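Local structure of PfkB (4DU5) at residues D28-G33 against E147-S152. The protein probably phosphorylates a sugar or related small molecule, using ATP as the phosphate donor. Residues are numbered along the deposited sequence; the frame is centred on the assembly and turned at random.
Sequences DVITFG and EAWLLS
I30 reaches from its strand against one face of the indole of W149, and the CH-pi contact between them is the tight part of this interface. Its CD1 lies 3.5 Å from the centroid of the six-membered ring and almost on the ring normal, while CG2, on the same side of the ring plane but beyond the rim, is 3.8 Å from W149 CZ3. W149 CG is anti to its own N (chi1 177°), which carries the indole from the short helix 147-150 across I30. I30 CD1 also packs 3.6 Å from L150 CA and 3.4 Å from W149 O, which accepts a hydrogen bond from S152 OG (2.8 Å). F32 makes the looser half: its CE1 stands 4.4 Å from L150 CG, which meets the phenyl ring at its edge, and its CZ only grazes the indole edge. On the solvent side, E147 and A148 are exposed and take no part. Without the indole, as with an alanine at W149, I30 CD1 would probably lose its aromatic cover and H103 its stacking partner. No hydrogen bond joins the two segments. The chain continues through L151 and S152 into strand 153-159, parallel neighbour of strand 27-32 in the central sheet of the ribokinase-like fold, and helix 169-182 packs against F32 and L150.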
ATOM      1  N   ASP A  28      18.609 -17.310 -22.125  1.00 32.55           N
ATOM      2  CA  ASP A  28      19.536 -17.999 -21.238  1.00 31.15           C
ATOM      3  C   ASP A  28      18.847 -18.504 -19.976  1.00 29.97           C
ATOM      4  O   ASP A  28      18.950 -19.694 -19.655  1.00 29.94           O
ATOM      5  CB  ASP A  28      20.759 -17.133 -20.939  1.00 31.40           C
ATOM      6  CG  ASP A  28      21.569 -16.801 -22.217  1.00 33.22           C
ATOM      7  OD1 ASP A  28      21.785 -17.716 -23.045  1.00 34.41           O
ATOM      8  OD2 ASP A  28      21.992 -15.634 -22.404  1.00 33.30           O
ATOM      9  N   VAL A  29      18.096 -17.634 -19.299  1.00 28.60           N
ATOM     10  CA  VAL A  29      17.529 -17.945 -17.962  1.00 27.50           C
ATOM     11  C   VAL A  29      16.095 -17.414 -17.733  1.00 26.83           C
ATOM     12  O   VAL A  29      15.822 -16.225 -17.958  1.00 26.28           O
ATOM     13  CB  VAL A  29      18.471 -17.424 -16.822  1.00 27.45           C
ATOM     14  CG1 VAL A  29      17.760 -17.331 -15.494  1.00 28.15           C
ATOM     15  CG2 VAL A  29      19.686 -18.294 -16.685  1.00 27.53           C
ATOM     16  N   ILE A  30      15.198 -18.291 -17.279  1.00 25.83           N
ATOM     17  CA  ILE A  30      13.902 -17.862 -16.791  1.00 26.09           C
ATOM     18  C   ILE A  30      13.827 -17.942 -15.243  1.00 26.26           C
ATOM     19  O   ILE A  30      14.323 -18.910 -14.658  1.00 26.76           O
ATOM     20  CB  ILE A  30      12.729 -18.652 -17.488  1.00 26.23           C
ATOM     21  CG1 ILE A  30      12.479 -18.106 -18.892  1.00 25.96           C
ATOM     22  CG2 ILE A  30      11.396 -18.481 -16.761  1.00 25.76           C
ATOM     23  CD1 ILE A  30      11.546 -18.970 -19.752  1.00 25.21           C
ATOM     24  N   THR A  31      13.235 -16.927 -14.591  1.00 25.79           N
ATOM     25  CA  THR A  31      12.743 -17.076 -13.180  1.00 25.19           C
ATOM     26  C   THR A  31      11.296 -16.713 -12.983  1.00 25.25           C
ATOM     27  O   THR A  31      10.769 -15.841 -13.678  1.00 24.63           O
ATOM     28  CB  THR A  31      13.408 -16.172 -12.103  1.00 24.81           C
ATOM     29  OG1 THR A  31      13.927 -14.952 -12.679  1.00 23.74           O
ATOM     30  CG2 THR A  31      14.402 -16.908 -11.338  1.00 22.90           C
ATOM     31  N   PHE A  32      10.720 -17.344 -11.959  1.00 25.50           N
ATOM     32  CA  PHE A  32       9.385 -17.070 -11.460  1.00 26.57           C
ATOM     33  C   PHE A  32       9.457 -16.365 -10.107  1.00 26.56           C
ATOM     34  O   PHE A  32      10.198 -16.783  -9.218  1.00 26.98           O
ATOM     35  CB  PHE A  32       8.591 -18.371 -11.330  1.00 26.04           C
ATOM     36  CG  PHE A  32       8.150 -18.928 -12.644  1.00 29.87           C
ATOM     37  CD1 PHE A  32       9.085 -19.489 -13.541  1.00 32.90           C
ATOM     38  CD2 PHE A  32       6.806 -18.889 -13.023  1.00 31.30           C
ATOM     39  CE1 PHE A  32       8.674 -20.022 -14.795  1.00 31.63           C
ATOM     40  CE2 PHE A  32       6.391 -19.404 -14.266  1.00 31.13           C
ATOM     41  CZ  PHE A  32       7.329 -19.975 -15.152  1.00 31.59           C
ATOM     42  N   GLY A  33       8.669 -15.315  -9.926  1.00 26.51           N
ATOM     43  CA  GLY A  33       8.698 -14.645  -8.637  1.00 26.59           C
ATOM     44  C   GLY A  33       8.005 -13.308  -8.578  1.00 26.54           C
ATOM     45  O   GLY A  33       7.616 -12.730  -9.596  1.00 25.52           O
ATOM     46  N   GLU A 147       4.374 -23.550 -20.915  1.00 43.91           N
ATOM     47  CA  GLU A 147       5.365 -24.619 -21.135  1.00 43.32           C
ATOM     48  C   GLU A 147       6.323 -24.404 -22.298  1.00 42.57           C
ATOM     49  O   GLU A 147       7.524 -24.377 -22.098  1.00 42.96           O
ATOM     50  CB  GLU A 147       4.705 -25.998 -21.157  1.00 43.41           C
ATOM     51  CG  GLU A 147       3.997 -26.324 -19.826  1.00 44.36           C
ATOM     52  CD  GLU A 147       3.353 -27.713 -19.799  1.00 46.26           C
ATOM     53  OE1 GLU A 147       3.409 -28.401 -20.844  1.00 47.41           O
ATOM     54  OE2 GLU A 147       2.786 -28.105 -18.742  1.00 44.13           O
ATOM     55  N   ALA A 148       5.818 -24.214 -23.502  1.00 41.88           N
ATOM     56  CA  ALA A 148       6.718 -23.957 -24.637  1.00 41.55           C
ATOM     57  C   ALA A 148       7.740 -22.859 -24.331  1.00 41.01           C
ATOM     58  O   ALA A 148       8.919 -22.950 -24.759  1.00 41.64           O
ATOM     59  CB  ALA A 148       5.920 -23.597 -25.922  1.00 41.80           C
ATOM     60  N   TRP A 149       7.287 -21.829 -23.600  1.00 39.31           N
ATOM     61  CA  TRP A 149       8.091 -20.625 -23.334  1.00 37.03           C
ATOM     62  C   TRP A 149       9.241 -20.905 -22.364  1.00 36.77           C
ATOM     63  O   TRP A 149      10.358 -20.407 -22.541  1.00 36.61           O
ATOM     64  CB  TRP A 149       7.211 -19.511 -22.785  1.00 36.07           C
ATOM     65  CG  TRP A 149       7.952 -18.292 -22.438  1.00 32.49           C
ATOM     66  CD1 TRP A 149       8.524 -17.407 -23.306  1.00 31.41           C
ATOM     67  CD2 TRP A 149       8.211 -17.800 -21.132  1.00 29.54           C
ATOM     68  NE1 TRP A 149       9.143 -16.397 -22.618  1.00 31.15           N
ATOM     69  CE2 TRP A 149       8.966 -16.614 -21.275  1.00 30.51           C
ATOM     70  CE3 TRP A 149       7.886 -18.242 -19.853  1.00 30.56           C
ATOM     71  CZ2 TRP A 149       9.388 -15.856 -20.181  1.00 28.93           C
ATOM     72  CZ3 TRP A 149       8.319 -17.490 -18.750  1.00 30.05           C
ATOM     73  CH2 TRP A 149       9.061 -16.316 -18.928  1.00 30.17           C
ATOM     74  N   LEU A 150       8.926 -21.675 -21.335  1.00 35.87           N
ATOM     75  CA  LEU A 150       9.857 -22.085 -20.333  1.00 35.96           C
ATOM     76  C   LEU A 150      11.014 -22.834 -21.007  1.00 36.63           C
ATOM     77  O   LEU A 150      12.192 -22.409 -20.945  1.00 37.09           O
ATOM     78  CB  LEU A 150       9.126 -23.038 -19.402  1.00 36.05           C
ATOM     79  CG  LEU A 150       9.431 -23.068 -17.917  1.00 34.76           C
ATOM     80  CD1 LEU A 150       8.839 -24.336 -17.290  1.00 31.78           C
ATOM     81  CD2 LEU A 150      10.921 -22.963 -17.712  1.00 34.18           C
ATOM     82  N   LEU A 151      10.656 -23.940 -21.662  1.00 36.32           N
ATOM     83  CA  LEU A 151      11.581 -24.797 -22.370  1.00 35.68           C
ATOM     84  C   LEU A 151      12.463 -24.056 -23.380  1.00 35.46           C
ATOM     85  O   LEU A 151      13.429 -24.619 -23.879  1.00 36.00           O
ATOM     86  CB  LEU A 151      10.791 -25.901 -23.053  1.00 35.74           C
ATOM     87  CG  LEU A 151      10.432 -27.185 -22.267  1.00 37.44           C
ATOM     88  CD1 LEU A 151      10.267 -27.015 -20.747  1.00 36.74           C
ATOM     89  CD2 LEU A 151       9.181 -27.849 -22.880  1.00 38.32           C
ATOM     90  N   SER A 152      12.161 -22.793 -23.664  1.00 34.63           N
ATOM     91  CA  SER A 152      12.904 -22.061 -24.683  1.00 34.01           C
ATOM     92  C   SER A 152      14.102 -21.311 -24.087  1.00 34.20           C
ATOM     93  O   SER A 152      14.791 -20.526 -24.781  1.00 34.79           O
ATOM     94  CB  SER A 152      11.970 -21.109 -25.458  1.00 34.07           C
ATOM     95  OG  SER A 152      11.865 -19.826 -24.872  1.00 31.76           O
TER